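Local coordinates for CBS domain-containing protein (Pyrococcus horikoshii, PDB 2YZI) that is of unknown function but carries paired CBS domains, a module that in many relatives senses adenosine-containing nucleotides and regulates other activities, at residues R96-H101 with G116-S121; S40-N45 with H105-E110; E28-M33 with S57-R62; V20-S25 with N49-F54. All coordinates share one frame; numbering follows the deposited sequence.

The four contacts illustrate how a tandem CBS protein is assembled from two similar units. Contacts 3 and 4, their centres about 12 Å apart, pack the first CBS domain internally: contact 3 pairs helices 26-35 and 56-64, and contact 4 spans the sheet from the loop after strand 19-20 to strand 50-55. Both interleave along the chain with contact 2, where strand 40-44 meets strand 105-110 and the two domains join into one tandem unit. Contact 1 packs the second domain and follows contacts 3 and 4 in sequence. It shares a sheet with contact 2, through neighbouring strands 113-119 and 105-110. Contacts 1 and 3, whose centres are about 19 Å apart, both touch the second subunit.

Contact 1 of 4, residues R96-H101 with G116-S121; sequences RKMAEH and GIFTLS
Segment 96-101, on helix 91-101, packs against the point where strand 113-119 passes into helix 120-127, with Met98 CA 9.5 Å from Thr119 CA and no hydrogen bond between the two backbones. Met98, present as selenomethionine, makes all the side-chain contacts of segment 96-101 with 116-121. Its CG stands beside the backbone N and anti to the carbonyl carbon (chi1 -67°), the side chain then runs straight, and a bend at chi3 lets selenium and methyl serve different partners. Met98 SE comes to the rim of the Phe118 ring, 3.7 Å from CD2 and 3.8 Å from CE2. Seen from the ring centroid it lies 79° off the normal, which makes this a Met-aromatic contact of the edge type, the two side chains crossing at about a right angle. Beyond it, Met98 CE reaches Leu120 CD2 at 3.8 Å as the two side chains slide past each other in opposite directions. In the beta-alpha-beta-beta-alpha order of a CBS domain, this contact seats the first helix on the junction between the last strand and the second helix. Leu91, Val94 and Leu95 of the same helix also touch Phe118, as does Ile106 of the adjoining strand. Thr119, whose CB points away from segment 96-101, is the N-cap of helix 120-127, Thr119 OG1 taking a weak bond from Ser121 N at 3.2 Å. Within segment 96-101, Arg96 NE bonds Glu100 OE2 at 3.0 Å, approaching from above the carboxylate plane. Leu124 of the second subunit packs on Met98.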
loop_
_atom_site.group_PDB
_atom_site.type_symbol
_atom_site.label_atom_id
_atom_site.label_comp_id
_atom_site.label_asym_id
_atom_site.label_seq_id
_atom_site.Cartn_x
_atom_site.Cartn_y
_atom_site.Cartn_z
ATOM N N ARG B 96 8.752 12.517 5.428
ATOM C CA ARG B 96 10.059 12.558 4.803
ATOM C C ARG B 96 10.831 11.264 5.103
ATOM O O ARG B 96 11.489 10.693 4.229
ATOM C CB ARG B 96 10.839 13.766 5.310
ATOM C CG ARG B 96 12.301 13.755 4.895
ATOM C CD ARG B 96 13.030 15.011 5.329
ATOM N NE ARG B 96 14.380 15.047 4.784
ATOM C CZ ARG B 96 15.206 16.080 4.897
ATOM N NH1 ARG B 96 14.824 17.173 5.540
ATOM N NH2 ARG B 96 16.413 16.021 4.360
ATOM N N LYS B 97 10.745 10.793 6.336
ATOM C CA LYS B 97 11.448 9.576 6.692
ATOM C C LYS B 97 10.907 8.368 5.919
ATOM O O LYS B 97 11.668 7.503 5.499
ATOM C CB LYS B 97 11.348 9.328 8.202
ATOM C CG LYS B 97 12.252 8.217 8.677
ATOM C CD LYS B 97 12.338 8.168 10.181
ATOM C CE LYS B 97 13.395 7.167 10.612
ATOM N NZ LYS B 97 13.518 7.153 12.084
HETATM N N MSE B 98 9.594 8.303 5.738
HETATM C CA MSE B 98 8.990 7.186 5.015
HETATM C C MSE B 98 9.383 7.230 3.549
HETATM O O MSE B 98 9.489 6.191 2.897
HETATM C CB MSE B 98 7.463 7.234 5.104
HETATM C CG MSE B 98 6.885 6.991 6.474
HETATM SE SE MSE B 98 5.006 7.431 6.441
HETATM C CE MSE B 98 4.308 5.741 5.733
ATOM N N ALA B 99 9.580 8.442 3.035
ATOM C CA ALA B 99 9.955 8.622 1.637
ATOM C C ALA B 99 11.396 8.181 1.436
ATOM O O ALA B 99 11.701 7.431 0.512
ATOM C CB ALA B 99 9.784 10.083 1.226
ATOM N N GLU B 100 12.275 8.637 2.319
ATOM C CA GLU B 100 13.683 8.288 2.227
ATOM C C GLU B 100 13.895 6.779 2.365
ATOM O O GLU B 100 14.726 6.208 1.672
ATOM C CB GLU B 100 14.473 9.051 3.293
ATOM C CG GLU B 100 14.242 10.555 3.223
ATOM C CD GLU B 100 15.062 11.353 4.226
ATOM O OE1 GLU B 100 15.245 10.885 5.371
ATOM O OE2 GLU B 100 15.509 12.463 3.870
ATOM N N HIS B 101 13.123 6.137 3.239
ATOM C CA HIS B 101 13.223 4.693 3.465
ATOM C C HIS B 101 12.346 3.870 2.507
ATOM O O HIS B 101 12.437 2.641 2.461
ATOM C CB HIS B 101 12.847 4.373 4.915
ATOM C CG HIS B 101 13.882 4.788 5.916
ATOM N ND1 HIS B 101 14.961 3.996 6.243
ATOM C CD2 HIS B 101 14.021 5.928 6.630
ATOM C CE1 HIS B 101 15.721 4.631 7.115
ATOM N NE2 HIS B 101 15.174 5.806 7.367
ATOM N N GLY B 116 1.947 2.331 18.281
ATOM C CA GLY B 116 1.028 2.456 17.177
ATOM C C GLY B 116 1.774 2.338 15.871
ATOM O O GLY B 116 2.937 1.936 15.847
ATOM N N ILE B 117 1.095 2.698 14.789
ATOM C CA ILE B 117 1.672 2.642 13.461
ATOM C C ILE B 117 1.015 3.699 12.587
ATOM O O ILE B 117 -0.164 4.007 12.763
ATOM C CB ILE B 117 1.441 1.256 12.831
ATOM C CG1 ILE B 117 2.207 1.146 11.512
ATOM C CG2 ILE B 117 -0.053 1.023 12.626
ATOM C CD1 ILE B 117 2.080 -0.206 10.858
ATOM N N PHE B 118 1.782 4.271 11.666
ATOM C CA PHE B 118 1.245 5.260 10.745
ATOM C C PHE B 118 1.403 4.690 9.341
ATOM O O PHE B 118 2.495 4.280 8.950
ATOM C CB PHE B 118 1.989 6.589 10.855
ATOM C CG PHE B 118 1.504 7.632 9.875
ATOM C CD1 PHE B 118 0.225 8.170 9.984
ATOM C CD2 PHE B 118 2.321 8.056 8.835
ATOM C CE1 PHE B 118 -0.245 9.120 9.064
ATOM C CE2 PHE B 118 1.862 9.012 7.902
ATOM C CZ PHE B 118 0.575 9.543 8.021
ATOM N N THR B 119 0.309 4.661 8.590
ATOM C CA THR B 119 0.328 4.100 7.240
ATOM C C THR B 119 -0.114 5.113 6.195
ATOM O O THR B 119 -0.528 6.217 6.532
ATOM C CB THR B 119 -0.606 2.861 7.148
ATOM O OG1 THR B 119 -1.979 3.278 7.205
ATOM C CG2 THR B 119 -0.333 1.916 8.301
ATOM N N LEU B 120 -0.021 4.738 4.923
ATOM C CA LEU B 120 -0.440 5.642 3.859
ATOM C C LEU B 120 -1.947 5.804 3.925
ATOM O O LEU B 120 -2.482 6.842 3.540
ATOM C CB LEU B 120 -0.013 5.122 2.484
ATOM C CG LEU B 120 1.498 5.167 2.222
ATOM C CD1 LEU B 120 1.750 5.098 0.729
ATOM C CD2 LEU B 120 2.095 6.449 2.786
ATOM N N SER B 121 -2.631 4.777 4.426
ATOM C CA SER B 121 -4.084 4.847 4.571
ATOM C C SER B 121 -4.408 5.921 5.602
ATOM O O SER B 121 -5.384 6.661 5.450
ATOM C CB SER B 121 -4.661 3.505 5.028
ATOM O OG SER B 121 -4.611 2.550 3.983
#

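Contact 2 of 4, residues S40-N45 with H105-E110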
loop_
_atom_site.group_PDB
_atom_site.type_symbol
_atom_site.label_atom_id
_atom_site.label_comp_id
_atom_site.label_asym_id
_atom_site.label_seq_id
_atom_site.Cartn_x
_atom_site.Cartn_y
_atom_site.Cartn_z
ATOM N N SER B 40 0.684 -4.590 6.750
ATOM C CA SER B 40 1.827 -5.125 7.466
ATOM C C SER B 40 1.444 -5.822 8.755
ATOM O O SER B 40 0.310 -5.747 9.209
ATOM C CB SER B 40 2.830 -3.999 7.778
ATOM O OG SER B 40 2.257 -3.004 8.610
ATOM N N LEU B 41 2.422 -6.497 9.336
ATOM C CA LEU B 41 2.241 -7.222 10.578
ATOM C C LEU B 41 3.561 -7.261 11.336
ATOM O O LEU B 41 4.629 -7.328 10.730
ATOM C CB LEU B 41 1.802 -8.663 10.289
ATOM C CG LEU B 41 0.426 -8.947 9.673
ATOM C CD1 LEU B 41 0.334 -10.421 9.325
ATOM C CD2 LEU B 41 -0.680 -8.567 10.657
ATOM N N VAL B 42 3.477 -7.190 12.661
ATOM C CA VAL B 42 4.655 -7.312 13.503
ATOM C C VAL B 42 4.585 -8.758 13.967
ATOM O O VAL B 42 3.510 -9.354 13.973
ATOM C CB VAL B 42 4.596 -6.401 14.744
ATOM C CG1 VAL B 42 4.777 -4.948 14.336
ATOM C CG2 VAL B 42 3.265 -6.598 15.469
ATOM N N VAL B 43 5.719 -9.323 14.345
ATOM C CA VAL B 43 5.775 -10.698 14.822
ATOM C C VAL B 43 6.194 -10.668 16.285
ATOM O O VAL B 43 7.194 -10.039 16.635
ATOM C CB VAL B 43 6.795 -11.516 14.020
ATOM C CG1 VAL B 43 6.762 -12.985 14.471
ATOM C CG2 VAL B 43 6.496 -11.382 12.530
ATOM N N ILE B 44 5.433 -11.350 17.137
ATOM C CA ILE B 44 5.706 -11.359 18.572
ATOM C C ILE B 44 6.100 -12.735 19.103
ATOM O O ILE B 44 5.479 -13.735 18.753
ATOM C CB ILE B 44 4.464 -10.857 19.341
ATOM C CG1 ILE B 44 4.218 -9.385 19.018
ATOM C CG2 ILE B 44 4.642 -11.034 20.822
ATOM C CD1 ILE B 44 3.758 -9.143 17.605
ATOM N N ASN B 45 7.136 -12.788 19.936
ATOM C CA ASN B 45 7.562 -14.067 20.511
ATOM C C ASN B 45 6.663 -14.431 21.702
ATOM O O ASN B 45 5.775 -13.662 22.068
ATOM C CB ASN B 45 9.029 -14.021 20.964
ATOM C CG ASN B 45 9.274 -13.007 22.064
ATOM O OD1 ASN B 45 8.431 -12.799 22.934
ATOM N ND2 ASN B 45 10.445 -12.380 22.039
ATOM N N HIS B 105 4.464 1.913 5.695
ATOM C CA HIS B 105 4.041 1.780 7.084
ATOM C C HIS B 105 5.237 2.084 7.972
ATOM O O HIS B 105 6.351 1.669 7.673
ATOM C CB HIS B 105 3.566 0.347 7.381
ATOM C CG HIS B 105 3.094 -0.406 6.175
ATOM N ND1 HIS B 105 3.929 -0.738 5.129
ATOM C CD2 HIS B 105 1.873 -0.890 5.847
ATOM C CE1 HIS B 105 3.243 -1.393 4.211
ATOM N NE2 HIS B 105 1.992 -1.499 4.621
ATOM N N ILE B 106 5.009 2.807 9.061
ATOM C CA ILE B 106 6.089 3.126 9.990
ATOM C C ILE B 106 5.594 2.980 11.428
ATOM O O ILE B 106 4.594 3.581 11.818
ATOM C CB ILE B 106 6.642 4.559 9.750
ATOM C CG1 ILE B 106 7.902 4.771 10.585
ATOM C CG2 ILE B 106 5.579 5.604 10.075
ATOM C CD1 ILE B 106 8.690 6.021 10.231
ATOM N N LEU B 107 6.289 2.155 12.209
ATOM C CA LEU B 107 5.908 1.924 13.602
ATOM C C LEU B 107 6.151 3.166 14.453
ATOM O O LEU B 107 7.133 3.880 14.257
ATOM C CB LEU B 107 6.680 0.726 14.175
ATOM C CG LEU B 107 6.289 -0.644 13.604
ATOM C CD1 LEU B 107 7.213 -1.732 14.099
ATOM C CD2 LEU B 107 4.864 -0.949 14.006
ATOM N N ILE B 108 5.242 3.435 15.385
ATOM C CA ILE B 108 5.384 4.591 16.250
ATOM C C ILE B 108 5.909 4.153 17.609
ATOM O O ILE B 108 5.465 3.162 18.191
ATOM C CB ILE B 108 4.053 5.344 16.419
ATOM C CG1 ILE B 108 3.456 5.680 15.037
ATOM C CG2 ILE B 108 4.284 6.624 17.213
ATOM C CD1 ILE B 108 4.362 6.511 14.131
ATOM N N GLU B 109 6.875 4.914 18.107
ATOM C CA GLU B 109 7.517 4.614 19.370
ATOM C C GLU B 109 7.364 5.717 20.400
ATOM O O GLU B 109 7.277 6.896 20.064
ATOM C CB GLU B 109 9.003 4.335 19.104
ATOM C CG GLU B 109 9.920 4.371 20.312
ATOM C CD GLU B 109 10.429 5.765 20.619
ATOM O OE1 GLU B 109 10.586 6.564 19.665
ATOM O OE2 GLU B 109 10.686 6.054 21.810
ATOM N N GLU B 110 7.306 5.304 21.658
ATOM C CA GLU B 110 7.221 6.213 22.788
ATOM C C GLU B 110 7.985 5.563 23.946
ATOM O O GLU B 110 7.652 4.471 24.387
ATOM C CB GLU B 110 5.767 6.472 23.196
ATOM C CG GLU B 110 5.660 7.371 24.422
ATOM C CD GLU B 110 4.231 7.681 24.817
ATOM O OE1 GLU B 110 3.405 6.746 24.862
ATOM O OE2 GLU B 110 3.937 8.861 25.099
#
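Ser40 and His105 form the close end of this contact, their CA atoms 7.3 Å apart at the start of two strands that belong to different sheets. Ser40 CB sits over one face of the imidazole of His105, 4.0 Å from the ring centroid and 18° off the normal, displaced toward the rim: a CH-pi contact. Ser40 OG occupies the position between backbone N and carbonyl carbon (chi1 62°), which brings it to 3.5 Å from His105 CD2. CB and OG both lie nearest the CG-CD2 side of the ring, with CB over the face. Thr55 and Ile117 touch the histidine as well. With an alanine here in place of His105 the imidazole is gone, which would probably leave Ser40 CB without the flat face it rests on and open a gap beside it. Strands 40-44 and 105-110 are the central strands of their respective three-stranded sheets, and the contact therefore joins the two CBS domains through equivalent elements, as in the paired modules of this family. Further along, the packing thins. Val42 CG1 fits against the fork of Leu107, 4.0 Å from both CD1 and CD2, while the CA atoms of Val42 and Leu107 have already parted to 9.3 Å. Past this pair the strands diverge, and the partly exposed Glu109 is engaged by its own neighbours, Asn86 through OE1 and Gly112 through OE2.

Contact 3 of 4, residues E28-M33 with S57-R62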
loop_
_atom_site.group_PDB
_atom_site.type_symbol
_atom_site.label_atom_id
_atom_site.label_comp_id
_atom_site.label_asym_id
_atom_site.label_seq_id
_atom_site.Cartn_x
_atom_site.Cartn_y
_atom_site.Cartn_z
ATOM N N GLU B 28 -1.578 -17.915 6.235
ATOM C CA GLU B 28 -2.480 -17.469 7.293
ATOM C C GLU B 28 -2.317 -15.973 7.551
ATOM O O GLU B 28 -3.302 -15.248 7.689
ATOM C CB GLU B 28 -2.214 -18.259 8.576
ATOM C CG GLU B 28 -2.899 -17.708 9.818
ATOM C CD GLU B 28 -4.328 -17.248 9.568
ATOM O OE1 GLU B 28 -5.038 -17.881 8.757
ATOM O OE2 GLU B 28 -4.752 -16.256 10.195
ATOM N N ALA B 29 -1.072 -15.516 7.624
ATOM C CA ALA B 29 -0.801 -14.102 7.836
ATOM C C ALA B 29 -1.458 -13.294 6.702
ATOM O O ALA B 29 -2.019 -12.218 6.932
ATOM C CB ALA B 29 0.704 -13.860 7.862
ATOM N N SER B 30 -1.397 -13.821 5.481
ATOM C CA SER B 30 -2.008 -13.146 4.337
ATOM C C SER B 30 -3.516 -12.988 4.516
ATOM O O SER B 30 -4.074 -11.934 4.216
ATOM C CB SER B 30 -1.736 -13.914 3.037
ATOM O OG SER B 30 -0.391 -13.766 2.618
ATOM N N ARG B 31 -4.170 -14.036 5.007
ATOM C CA ARG B 31 -5.609 -13.994 5.207
ATOM C C ARG B 31 -5.965 -12.993 6.291
ATOM O O ARG B 31 -6.910 -12.214 6.151
ATOM C CB ARG B 31 -6.146 -15.369 5.595
ATOM C CG ARG B 31 -7.656 -15.408 5.760
ATOM C CD ARG B 31 -8.041 -16.557 6.645
ATOM N NE ARG B 31 -7.477 -16.403 7.983
ATOM C CZ ARG B 31 -7.934 -15.547 8.888
ATOM N NH1 ARG B 31 -8.969 -14.764 8.606
ATOM N NH2 ARG B 31 -7.355 -15.476 10.075
ATOM N N LEU B 32 -5.207 -13.027 7.378
ATOM C CA LEU B 32 -5.427 -12.110 8.485
ATOM C C LEU B 32 -5.308 -10.656 8.007
ATOM O O LEU B 32 -6.082 -9.788 8.422
ATOM C CB LEU B 32 -4.412 -12.393 9.593
ATOM C CG LEU B 32 -4.490 -11.597 10.895
ATOM C CD1 LEU B 32 -5.849 -11.773 11.559
ATOM C CD2 LEU B 32 -3.373 -12.075 11.818
HETATM N N MSE B 33 -4.339 -10.400 7.128
HETATM C CA MSE B 33 -4.115 -9.057 6.599
HETATM C C MSE B 33 -5.283 -8.587 5.742
HETATM O O MSE B 33 -5.686 -7.427 5.804
HETATM C CB MSE B 33 -2.835 -9.017 5.757
HETATM C CG MSE B 33 -1.541 -9.111 6.544
HETATM SE SE MSE B 33 -0.068 -9.436 5.308
HETATM C CE MSE B 33 0.813 -7.700 5.386
ATOM N N SER B 57 4.442 -6.504 0.539
ATOM C CA SER B 57 5.498 -6.423 -0.443
ATOM C C SER B 57 6.570 -7.468 -0.152
ATOM O O SER B 57 7.083 -8.098 -1.078
ATOM C CB SER B 57 6.108 -5.024 -0.442
ATOM O OG SER B 57 6.945 -4.845 -1.562
ATOM N N ASP B 58 6.912 -7.650 1.124
ATOM C CA ASP B 58 7.926 -8.635 1.498
ATOM C C ASP B 58 7.453 -10.006 1.051
ATOM O O ASP B 58 8.243 -10.822 0.582
ATOM C CB ASP B 58 8.154 -8.670 3.013
ATOM C CG ASP B 58 8.665 -7.361 3.561
ATOM O OD1 ASP B 58 9.557 -6.743 2.939
ATOM O OD2 ASP B 58 8.184 -6.954 4.633
ATOM N N ILE B 59 6.157 -10.250 1.215
ATOM C CA ILE B 59 5.551 -11.516 0.825
ATOM C C ILE B 59 5.683 -11.755 -0.677
ATOM O O ILE B 59 5.917 -12.881 -1.103
ATOM C CB ILE B 59 4.065 -11.553 1.236
ATOM C CG1 ILE B 59 3.971 -11.671 2.758
ATOM C CG2 ILE B 59 3.346 -12.708 0.554
ATOM C CD1 ILE B 59 2.598 -11.423 3.319
ATOM N N ILE B 60 5.551 -10.699 -1.478
ATOM C CA ILE B 60 5.669 -10.850 -2.926
ATOM C C ILE B 60 7.124 -11.125 -3.322
ATOM O O ILE B 60 7.407 -12.055 -4.072
ATOM C CB ILE B 60 5.174 -9.584 -3.687
ATOM C CG1 ILE B 60 3.674 -9.367 -3.473
ATOM C CG2 ILE B 60 5.434 -9.744 -5.180
ATOM C CD1 ILE B 60 2.801 -10.407 -4.146
ATOM N N ARG B 61 8.042 -10.323 -2.791
ATOM C CA ARG B 61 9.462 -10.460 -3.100
ATOM C C ARG B 61 10.181 -11.668 -2.482
ATOM O O ARG B 61 11.075 -12.244 -3.103
ATOM C CB ARG B 61 10.210 -9.191 -2.689
ATOM C CG ARG B 61 11.719 -9.281 -2.898
ATOM C CD ARG B 61 12.480 -8.088 -2.323
ATOM N NE ARG B 61 12.308 -7.959 -0.879
ATOM C CZ ARG B 61 11.247 -7.413 -0.296
ATOM N NH1 ARG B 61 10.251 -6.933 -1.031
ATOM N NH2 ARG B 61 11.178 -7.347 1.025
ATOM N N ARG B 62 9.803 -12.049 -1.269
ATOM C CA ARG B 62 10.476 -13.161 -0.610
ATOM C C ARG B 62 9.763 -14.504 -0.682
ATOM O O ARG B 62 10.281 -15.514 -0.198
ATOM C CB ARG B 62 10.775 -12.786 0.841
ATOM C CG ARG B 62 11.718 -11.602 0.932
ATOM C CD ARG B 62 11.997 -11.173 2.354
ATOM N NE ARG B 62 12.911 -10.032 2.379
ATOM C CZ ARG B 62 13.343 -9.434 3.484
ATOM N NH1 ARG B 62 12.946 -9.865 4.673
ATOM N NH2 ARG B 62 14.175 -8.403 3.401
#
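Ile59 pushes its CD1 methyl between Ser30 and Met33, touching Ser30 OG and Met33 SE at 3.9 Å each. Segments 28-33 and 57-62 are nearest at Ser30 and Ile59, whose CA atoms are 8.5 Å apart. The isoleucine reaches across because CG1 stands anti to its carbonyl carbon (chi1 -71°) and CD1 continues nearly straight from it. Met33, present as selenomethionine, runs alongside in the opposite direction and presents its selenium before the side chain bends at chi3. Ser30 offers an oxygen to a methyl group, yet that oxygen has its own partner: OG is hydrogen-bonded to Val26 O, one turn back in the same helix.

Charged residues of both segments make no contact across this seam, and two pairs of them close within their own helix. Arg31 grips Glu28 side-on, Arg31 NE to Glu28 OE1 at 3.0 Å and NH2 to OE2 at 2.7 Å, each oxygen using its syn lone pair. NE meets its oxygen in the guanidinium plane, whereas the NH2 bond is tilted from it; Glu35 gives Arg31 NH1 a further salt bridge. On the other helix, Arg61 NH2 reaches the anti lone pair of Asp58 OD1 at 2.6 Å, and Asp58 OD2 accepts from Thr55 N.

These are the two helices of the first CBS domain, and Ile64 of the second subunit packs on Ser30, placing the seam beside the dimer interface. With no hydrogen bond or ion pair between the segments, their attraction probably rests on dispersion and burial, and depends on shape more than on direction.

Contact 4 of 4, residues V20-S25 with N49-F54; sequences VKPSTS and NVVGFF
Phe54 reaches from strand 50-55 toward Val20, and its ring can be followed outward atom by atom. From CB, the ring carbon CG is set between the backbone N and the carbonyl carbon (chi1 72°), which swings the ring off the strand toward the loop and helix. On one flank Phe54 CE2 meets Val20 CG2 at 4.2 Å, the methyl lying at the ring edge, near its plane; the side chains cross at about a right angle. On the other flank Phe54 CE1 packs against Ile59 CD1, and the tip, Phe54 CZ, ends against Ala29 CB on helix 26-35. Val20 also touches Leu32 through its other methyl, CG1.

Strand 40-44 runs between the two outer strands of this three-stranded sheet, 19-20 and 50-55, so the contact spans the sheet of the first CBS domain over its middle strand. Val51 and Gly52 together face Val43 in a classic beta bulge. The bulge lies beside the second meeting point, where Val51 CG2 touches Pro22 CG at 4.2 Å and the side chains again cross at about a right angle. Pro22 is held in a type I turn from Lys21 to Thr24. Lys21 O accepts twice from Thr24, from Thr24 N at 3.1 Å and from Thr24 OG1 at 2.8 Å, both donors on the same face of its carbonyl plane.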
loop_
_atom_site.group_PDB
_atom_site.type_symbol
_atom_site.label_atom_id
_atom_site.label_comp_id
_atom_site.label_asym_id
_atom_site.label_seq_id
_atom_site.Cartn_x
_atom_site.Cartn_y
_atom_site.Cartn_z
ATOM N N VAL B 20 1.390 -11.534 14.740
ATOM C CA VAL B 20 1.264 -12.967 14.545
ATOM C C VAL B 20 2.484 -13.587 15.205
ATOM O O VAL B 20 3.476 -12.900 15.444
ATOM C CB VAL B 20 1.248 -13.343 13.043
ATOM C CG1 VAL B 20 0.004 -12.764 12.372
ATOM C CG2 VAL B 20 2.510 -12.833 12.355
ATOM N N LYS B 21 2.415 -14.873 15.518
ATOM C CA LYS B 21 3.556 -15.534 16.127
ATOM C C LYS B 21 4.534 -15.903 15.011
ATOM O O LYS B 21 4.169 -15.906 13.833
ATOM C CB LYS B 21 3.105 -16.781 16.892
ATOM C CG LYS B 21 2.254 -16.471 18.108
ATOM C CD LYS B 21 2.001 -17.716 18.938
ATOM C CE LYS B 21 1.225 -17.391 20.207
ATOM N NZ LYS B 21 1.934 -16.388 21.050
ATOM N N PRO B 22 5.789 -16.204 15.365
ATOM C CA PRO B 22 6.817 -16.569 14.382
ATOM C C PRO B 22 6.467 -17.802 13.565
ATOM O O PRO B 22 6.860 -17.913 12.402
ATOM C CB PRO B 22 8.061 -16.797 15.239
ATOM C CG PRO B 22 7.818 -15.921 16.425
ATOM C CD PRO B 22 6.363 -16.136 16.716
ATOM N N SER B 23 5.733 -18.727 14.176
ATOM C CA SER B 23 5.347 -19.968 13.505
ATOM C C SER B 23 4.157 -19.803 12.548
ATOM O O SER B 23 3.827 -20.719 11.804
ATOM C CB SER B 23 5.027 -21.051 14.544
ATOM O OG SER B 23 3.835 -20.757 15.248
ATOM N N THR B 24 3.522 -18.637 12.573
ATOM C CA THR B 24 2.380 -18.358 11.709
ATOM C C THR B 24 2.807 -18.491 10.245
ATOM O O THR B 24 3.839 -17.955 9.850
ATOM C CB THR B 24 1.864 -16.928 11.954
ATOM O OG1 THR B 24 1.552 -16.767 13.342
ATOM C CG2 THR B 24 0.621 -16.649 11.112
ATOM N N SER B 25 2.027 -19.203 9.438
ATOM C CA SER B 25 2.392 -19.364 8.035
ATOM C C SER B 25 2.045 -18.129 7.205
ATOM O O SER B 25 1.115 -17.377 7.522
ATOM C CB SER B 25 1.700 -20.589 7.420
ATOM O OG SER B 25 0.379 -20.285 7.002
ATOM N N ASN B 49 7.055 -9.924 23.027
ATOM C CA ASN B 49 7.886 -8.876 22.453
ATOM C C ASN B 49 8.024 -8.963 20.947
ATOM O O ASN B 49 7.971 -10.046 20.373
ATOM C CB ASN B 49 9.268 -8.900 23.104
ATOM C CG ASN B 49 9.190 -8.969 24.617
ATOM O OD1 ASN B 49 8.385 -8.282 25.235
ATOM N ND2 ASN B 49 10.032 -9.799 25.219
ATOM N N VAL B 50 8.195 -7.810 20.309
ATOM C CA VAL B 50 8.342 -7.787 18.867
ATOM C C VAL B 50 9.688 -8.361 18.459
ATOM O O VAL B 50 10.744 -7.899 18.906
ATOM C CB VAL B 50 8.227 -6.370 18.291
ATOM C CG1 VAL B 50 8.371 -6.428 16.771
ATOM C CG2 VAL B 50 6.896 -5.748 18.684
ATOM N N VAL B 51 9.633 -9.380 17.614
ATOM C CA VAL B 51 10.823 -10.041 17.122
ATOM C C VAL B 51 10.966 -9.815 15.633
ATOM O O VAL B 51 12.007 -10.099 15.059
ATOM C CB VAL B 51 10.759 -11.550 17.384
ATOM C CG1 VAL B 51 10.926 -11.831 18.880
ATOM C CG2 VAL B 51 9.424 -12.093 16.897
ATOM N N GLY B 52 9.918 -9.299 15.005
ATOM C CA GLY B 52 9.985 -9.068 13.578
ATOM C C GLY B 52 8.908 -8.164 13.020
ATOM O O GLY B 52 8.050 -7.677 13.746
ATOM N N PHE B 53 8.951 -7.970 11.707
ATOM C CA PHE B 53 8.011 -7.106 11.012
ATOM C C PHE B 53 8.069 -7.445 9.526
ATOM O O PHE B 53 9.141 -7.798 9.007
ATOM C CB PHE B 53 8.434 -5.648 11.206
ATOM C CG PHE B 53 7.573 -4.657 10.481
ATOM C CD1 PHE B 53 6.388 -4.193 11.050
ATOM C CD2 PHE B 53 7.964 -4.158 9.234
ATOM C CE1 PHE B 53 5.610 -3.247 10.394
ATOM C CE2 PHE B 53 7.192 -3.211 8.573
ATOM C CZ PHE B 53 6.011 -2.755 9.155
ATOM N N PHE B 54 6.933 -7.336 8.843
ATOM C CA PHE B 54 6.894 -7.613 7.411
ATOM C C PHE B 54 5.639 -7.059 6.731
ATOM O O PHE B 54 4.580 -6.902 7.344
ATOM C CB PHE B 54 7.042 -9.121 7.149
ATOM C CG PHE B 54 5.832 -9.934 7.520
ATOM C CD1 PHE B 54 4.750 -10.033 6.647
ATOM C CD2 PHE B 54 5.786 -10.623 8.736
ATOM C CE1 PHE B 54 3.639 -10.813 6.978
ATOM C CE2 PHE B 54 4.680 -11.407 9.078
ATOM C CZ PHE B 54 3.604 -11.505 8.200
#